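Sterol regulatory element-binding protein cleavage-activating protein (Schizosaccharomyces pombe, PDB 4YHC) escorts the transcription factor precursor sre1 for processing when sterol or oxygen is low, and is represented here by its WD40 domain. Local coordinates at residues 33-38 against 78-83; 46-49 against 53-56. The protein carries 9 engineered substitutions. All coordinates share one frame; numbering follows the deposited sequence.

Contact 1. Residues 33-38 against 78-83; sequences ILKIAV and KAIALD
Ala37 and Leu82 make the main apolar touch between strand 33-38 and strand 79-82: the methyl CB of Ala37 lies 4.0 Å from Leu82 CD1. Leu82 reaches it because its CG stands anti to the carbonyl carbon (chi1 -71°), and the same CD1 also comes within 4.4 Å of Val38 C, so one methyl rests on both the side chain and the backbone of the facing strand. Nearer the start of both strands, the bent chain of Lys35 crosses Ile80 at a slant and brings NZ to 4.2 Å from Ile80 CG2. The branch met here is the CG2 methyl, while CG1 runs anti to the backbone N.

The polar part is carried by water. Water 1 accepts a hydrogen bond from Ile80 N at 3.0 Å and a weak one from Lys35 NZ at 3.4 Å, linking the ammonium end to the backbone of the other strand. No direct hydrogen bond joins the two segments.

The strands run nearly parallel, 19° apart, but their axes come no closer than 7.4 Å, too far for sheet pairing. Both are outermost in their own four-stranded antiparallel sheets, and each begins with a classic beta bulge, Leu34-Lys35 opposite Val48 and Lys78-Ala79 opposite Phe92. Inner strands of consecutive blades, here in the predicted repeats WD 1 and WD 2, lying side by side and joined by side chains instead of backbone pairing, are characteristic of a WD40 beta-propeller.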
ATOM      1  N   ILE A  33       8.785  16.241  -0.742  1.00 21.37           N
ATOM      2  CA  ILE A  33       8.625  14.915  -0.197  1.00 19.48           C
ATOM      3  C   ILE A  33       9.059  13.873  -1.225  1.00 21.67           C
ATOM      4  O   ILE A  33       8.603  13.848  -2.373  1.00 26.62           O
ATOM      5  CB  ILE A  33       7.206  14.691   0.321  1.00 20.88           C
ATOM      6  CG1 ILE A  33       6.961  15.588   1.544  1.00 22.01           C
ATOM      7  CG2 ILE A  33       7.035  13.243   0.702  1.00 18.77           C
ATOM      8  CD1 ILE A  33       5.520  15.776   1.962  1.00 18.33           C
ATOM      9  N   LEU A  34       9.875  12.956  -0.757  1.00 22.95           N
ATOM     10  CA  LEU A  34      10.346  11.813  -1.548  1.00 24.31           C
ATOM     11  C   LEU A  34       9.474  10.586  -1.367  1.00 27.44           C
ATOM     12  O   LEU A  34       9.215   9.854  -2.305  1.00 33.13           O
ATOM     13  CB  LEU A  34      11.709  11.417  -1.021  1.00 27.43           C
ATOM     14  CG  LEU A  34      12.369  10.226  -1.718  1.00 39.92           C
ATOM     15  CD1 LEU A  34      12.478  10.539  -3.204  1.00 46.77           C
ATOM     16  CD2 LEU A  34      13.760   9.920  -1.123  1.00 39.42           C
ATOM     17  N   LYS A  35       9.081  10.306  -0.132  1.00 23.91           N
ATOM     18  CA  LYS A  35       8.489   9.001   0.161  1.00 25.21           C
ATOM     19  C   LYS A  35       7.425   9.141   1.230  1.00 24.39           C
ATOM     20  O   LYS A  35       7.640   9.815   2.201  1.00 19.62           O
ATOM     21  CB  LYS A  35       9.582   8.060   0.689  1.00 30.36           C
ATOM     22  CG  LYS A  35       9.472   6.634   0.220  1.00 41.51           C
ATOM     23  CD  LYS A  35       8.850   5.746   1.259  1.00 52.05           C
ATOM     24  CE  LYS A  35       8.676   4.343   0.686  1.00 61.74           C
ATOM     25  NZ  LYS A  35       8.472   3.379   1.790  1.00 64.98           N
ATOM     26  N   ILE A  36       6.304   8.421   1.059  1.00 20.87           N
ATOM     27  CA  ILE A  36       5.276   8.384   2.085  1.00 17.18           C
ATOM     28  C   ILE A  36       4.899   6.930   2.428  1.00 21.24           C
ATOM     29  O   ILE A  36       5.091   6.006   1.617  1.00 20.76           O
ATOM     30  CB  ILE A  36       4.047   9.170   1.663  1.00 18.90           C
ATOM     31  CG1 ILE A  36       3.477   8.663   0.303  1.00 19.97           C
ATOM     32  CG2 ILE A  36       4.356  10.668   1.623  1.00 16.73           C
ATOM     33  CD1 ILE A  36       2.145   9.246  -0.016  1.00 20.41           C
ATOM     34  N   ALA A  37       4.371   6.719   3.635  1.00 17.61           N
ATOM     35  CA  ALA A  37       4.000   5.393   4.054  1.00 15.84           C
ATOM     36  C   ALA A  37       2.877   5.456   5.077  1.00 15.89           C
ATOM     37  O   ALA A  37       2.657   6.467   5.695  1.00 18.83           O
ATOM     38  CB  ALA A  37       5.223   4.669   4.645  1.00 18.62           C
ATOM     39  N   VAL A  38       2.155   4.354   5.224  1.00 16.09           N
ATOM     40  CA  VAL A  38       1.093   4.294   6.184  1.00 15.81           C
ATOM     41  C   VAL A  38       1.072   2.948   6.843  1.00 17.70           C
ATOM     42  O   VAL A  38       1.419   1.933   6.242  1.00 19.79           O
ATOM     43  CB  VAL A  38      -0.252   4.629   5.499  1.00 15.75           C
ATOM     44  CG1 VAL A  38      -0.690   3.497   4.634  1.00 15.51           C
ATOM     45  CG2 VAL A  38      -1.305   4.924   6.533  1.00 16.15           C
ATOM     46  N   LYS A  78      18.240   4.730   4.020  1.00 25.78           N
ATOM     47  CA  LYS A  78      17.958   3.795   2.985  1.00 26.86           C
ATOM     48  C   LYS A  78      16.513   3.243   3.063  1.00 26.09           C
ATOM     49  O   LYS A  78      16.028   2.747   2.074  1.00 27.57           O
ATOM     50  CB  LYS A  78      18.891   2.588   3.129  1.00 30.53           C
ATOM     51  CG  LYS A  78      20.373   2.733   2.811  1.00 38.06           C
ATOM     52  CD  LYS A  78      20.964   1.317   2.614  1.00 46.64           C
ATOM     53  CE  LYS A  78      22.061   1.217   1.571  1.00 53.02           C
ATOM     54  NZ  LYS A  78      22.114  -0.156   0.982  1.00 57.64           N
ATOM     55  N   ALA A  79      15.889   3.191   4.243  1.00 21.88           N
ATOM     56  CA  ALA A  79      14.514   2.619   4.311  1.00 22.97           C
ATOM     57  C   ALA A  79      13.826   3.063   5.571  1.00 19.65           C
ATOM     58  O   ALA A  79      14.471   3.433   6.554  1.00 19.99           O
ATOM     59  CB  ALA A  79      14.547   1.100   4.319  1.00 21.69           C
ATOM     60  N   ILE A  80      12.501   3.060   5.477  1.00 20.65           N
ATOM     61  CA  ILE A  80      11.621   3.304   6.592  1.00 23.84           C
ATOM     62  C   ILE A  80      10.516   2.288   6.606  1.00 19.07           C
ATOM     63  O   ILE A  80      10.126   1.816   5.560  1.00 16.28           O
ATOM     64  CB  ILE A  80      11.005   4.715   6.526  1.00 24.63           C
ATOM     65  CG1 ILE A  80      10.087   4.914   7.731  1.00 32.62           C
ATOM     66  CG2 ILE A  80      10.191   4.936   5.235  1.00 22.31           C
ATOM     67  CD1 ILE A  80       9.455   6.286   7.764  1.00 42.82           C
ATOM     68  N   ALA A  81      10.017   1.935   7.782  1.00 17.09           N
ATOM     69  CA  ALA A  81       8.868   1.062   7.846  1.00 19.25           C
ATOM     70  C   ALA A  81       8.187   1.194   9.176  1.00 23.24           C
ATOM     71  O   ALA A  81       8.802   1.639  10.167  1.00 25.91           O
ATOM     72  CB  ALA A  81       9.253  -0.347   7.547  1.00 19.48           C
ATOM     73  N   LEU A  82       6.880   0.960   9.176  1.00 17.02           N
ATOM     74  CA  LEU A  82       6.082   1.035  10.384  1.00 19.09           C
ATOM     75  C   LEU A  82       5.621  -0.295  10.765  1.00 21.29           C
ATOM     76  O   LEU A  82       5.352  -1.129   9.879  1.00 22.92           O
ATOM     77  CB  LEU A  82       4.827   1.867  10.132  1.00 24.85           C
ATOM     78  CG  LEU A  82       4.969   3.373   9.956  1.00 37.07           C
ATOM     79  CD1 LEU A  82       5.037   3.695   8.496  1.00 39.91           C
ATOM     80  CD2 LEU A  82       3.725   4.043  10.488  1.00 48.19           C
ATOM     81  N   ASP A  83       5.445  -0.522  12.064  1.00 22.65           N
ATOM     82  CA  ASP A  83       4.842  -1.775  12.451  1.00 27.57           C
ATOM     83  C   ASP A  83       3.336  -1.733  12.039  1.00 19.58           C
ATOM     84  O   ASP A  83       2.774  -0.646  11.794  1.00 18.07           O
ATOM     85  CB  ASP A  83       5.033  -2.049  13.948  1.00 27.19           C
ATOM     86  CG  ASP A  83       3.990  -1.377  14.825  1.00 28.85           C
ATOM     87  OD1 ASP A  83       4.047  -0.150  15.018  1.00 28.65           O
ATOM     88  OD2 ASP A  83       3.108  -2.099  15.306  1.00 30.06           O
TER
HETATM   89  O   HOH W   1      11.627   2.446   2.708  1.00 29.18           O

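Contact 2. Residues 46-49 against 53-56; sequences ASVG and SLVV. Engineered in segment 53-56: Ser53 (natural residue Cys).
Val48 and Leu54 meet on the face they share with Ala46 and Val56, the leucine leaning across toward the neighbouring strand. With CG anti to the backbone N (chi1 -165°), Leu54 sends CD2 to 4.0 Å from Val48 CG2 and 3.6 Å from Ser47 O. That methyl thus settles in the groove between Val48 and Ala46, over the carbonyl oxygen of Ser47. Ala46 also faces Val56 directly, CB to CB at 4.4 Å.

On the other face Ser47 sits opposite Val55, its OG 3.7 Å from Val55 CB; the hydroxyl is hydrogen-bonded to His29. At the turn end of the hairpin the engineered Ser53 brings OG to 3.8 Å from Gly49 CA, fitting where Gly49 has no side chain, and its hydroxyl bonds to Asp51 and His29.

Between the two faces the antiparallel backbones are joined by Ser47 N to Val55 O (2.9 Å), Val55 N to Ser47 O (3.1 Å) and Gly49 N to Ser53 O (2.9 Å).

This hairpin forms the two middle strands of the blade of the predicted repeat WD 1: strand 33-38 pairs with 44-49, and strand 63-68 with 54-58. Ile80, on strand 79-82 of the next blade, packs against Ala46, Val48 and Leu54.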
ATOM      1  N   ALA A  46       3.550   8.403   7.599  1.00 20.77           N
ATOM      2  CA  ALA A  46       4.883   9.017   7.628  1.00 17.72           C
ATOM      3  C   ALA A  46       5.277   9.594   6.277  1.00 18.77           C
ATOM      4  O   ALA A  46       5.013   8.971   5.229  1.00 17.73           O
ATOM      5  CB  ALA A  46       5.899   7.972   8.020  1.00 17.32           C
ATOM      6  N   SER A  47       5.997  10.723   6.293  1.00 17.28           N
ATOM      7  CA  SER A  47       6.531  11.312   5.103  1.00 20.39           C
ATOM      8  C   SER A  47       8.036  11.603   5.319  1.00 24.54           C
ATOM      9  O   SER A  47       8.451  11.988   6.414  1.00 20.88           O
ATOM     10  CB  SER A  47       5.787  12.598   4.718  1.00 20.36           C
ATOM     11  OG  SER A  47       5.668  13.519   5.779  1.00 23.26           O
ATOM     12  N   VAL A  48       8.801  11.412   4.248  1.00 19.86           N
ATOM     13  CA  VAL A  48      10.242  11.600   4.250  1.00 21.58           C
ATOM     14  C   VAL A  48      10.656  12.551   3.137  1.00 18.07           C
ATOM     15  O   VAL A  48      10.264  12.370   1.992  1.00 21.97           O
ATOM     16  CB  VAL A  48      10.981  10.277   4.050  1.00 22.35           C
ATOM     17  CG1 VAL A  48      12.480  10.565   4.040  1.00 19.72           C
ATOM     18  CG2 VAL A  48      10.654   9.272   5.181  1.00 17.31           C
ATOM     19  N   GLY A  49      11.350  13.609   3.501  1.00 20.81           N
ATOM     20  CA  GLY A  49      11.744  14.677   2.547  1.00 19.88           C
ATOM     21  C   GLY A  49      12.970  14.233   1.813  1.00 26.62           C
ATOM     22  O   GLY A  49      13.668  13.299   2.263  1.00 25.34           O
ATOM     23  N   SER A  53      14.267  14.556   6.221  1.00 19.45           N
ATOM     24  CA  SER A  53      13.386  14.986   7.312  1.00 22.94           C
ATOM     25  C   SER A  53      12.206  14.003   7.427  1.00 20.65           C
ATOM     26  O   SER A  53      11.727  13.462   6.419  1.00 19.30           O
ATOM     27  CB  SER A  53      12.821  16.397   7.089  1.00 24.79           C
ATOM     28  OG  SER A  53      12.410  16.629   5.748  1.00 27.93           O
ATOM     29  N   LEU A  54      11.730  13.825   8.634  1.00 22.31           N
ATOM     30  CA  LEU A  54      10.669  12.888   8.890  1.00 30.45           C
ATOM     31  C   LEU A  54       9.536  13.533   9.655  1.00 22.84           C
ATOM     32  O   LEU A  54       9.741  14.142  10.687  1.00 24.61           O
ATOM     33  CB  LEU A  54      11.231  11.780   9.727  1.00 22.83           C
ATOM     34  CG  LEU A  54      10.616  10.403  10.000  1.00 30.74           C
ATOM     35  CD1 LEU A  54      10.210  10.168  11.402  1.00 36.43           C
ATOM     36  CD2 LEU A  54       9.634   9.813   9.023  1.00 17.70           C
ATOM     37  N   VAL A  55       8.333  13.254   9.217  1.00 18.56           N
ATOM     38  CA  VAL A  55       7.136  13.632   9.943  1.00 26.12           C
ATOM     39  C   VAL A  55       6.272  12.371  10.096  1.00 21.48           C
ATOM     40  O   VAL A  55       5.951  11.662   9.078  1.00 17.89           O
ATOM     41  CB  VAL A  55       6.332  14.736   9.190  1.00 23.67           C
ATOM     42  CG1 VAL A  55       5.043  15.049   9.937  1.00 24.04           C
ATOM     43  CG2 VAL A  55       7.182  16.010   8.941  1.00 19.31           C
ATOM     44  N   VAL A  56       5.933  12.051  11.334  1.00 20.51           N
ATOM     45  CA  VAL A  56       4.977  11.036  11.555  1.00 20.97           C
ATOM     46  C   VAL A  56       3.686  11.630  12.181  1.00 26.64           C
ATOM     47  O   VAL A  56       3.720  12.456  13.113  1.00 21.89           O
ATOM     48  CB  VAL A  56       5.527   9.681  12.085  1.00 29.70           C
ATOM     49  CG1 VAL A  56       7.034   9.641  12.309  1.00 22.09           C
ATOM     50  CG2 VAL A  56       4.647   8.932  13.045  1.00 27.28           C
TER

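How the contacts relate
Contact 2 is buried and joins the two middle strands of one blade, whereas contact 1 is a surface contact between that blade and the next. Their centres are about 8 Å apart, and along the chain the hairpin of contact 2 is nested inside the loop that contact 1 closes. Strands 33-38 and 44-49 are neighbours in one sheet, joined by probable hydrogen bonds from Ala37 N to Ala46 O and from Leu34 N to Val48 O, both 2.8 Å. The chemistry follows the place: backbone pairing dominates within the sheet, while sparse methyl touches and a water span the gap between sheets. Ile80 is shared by the two.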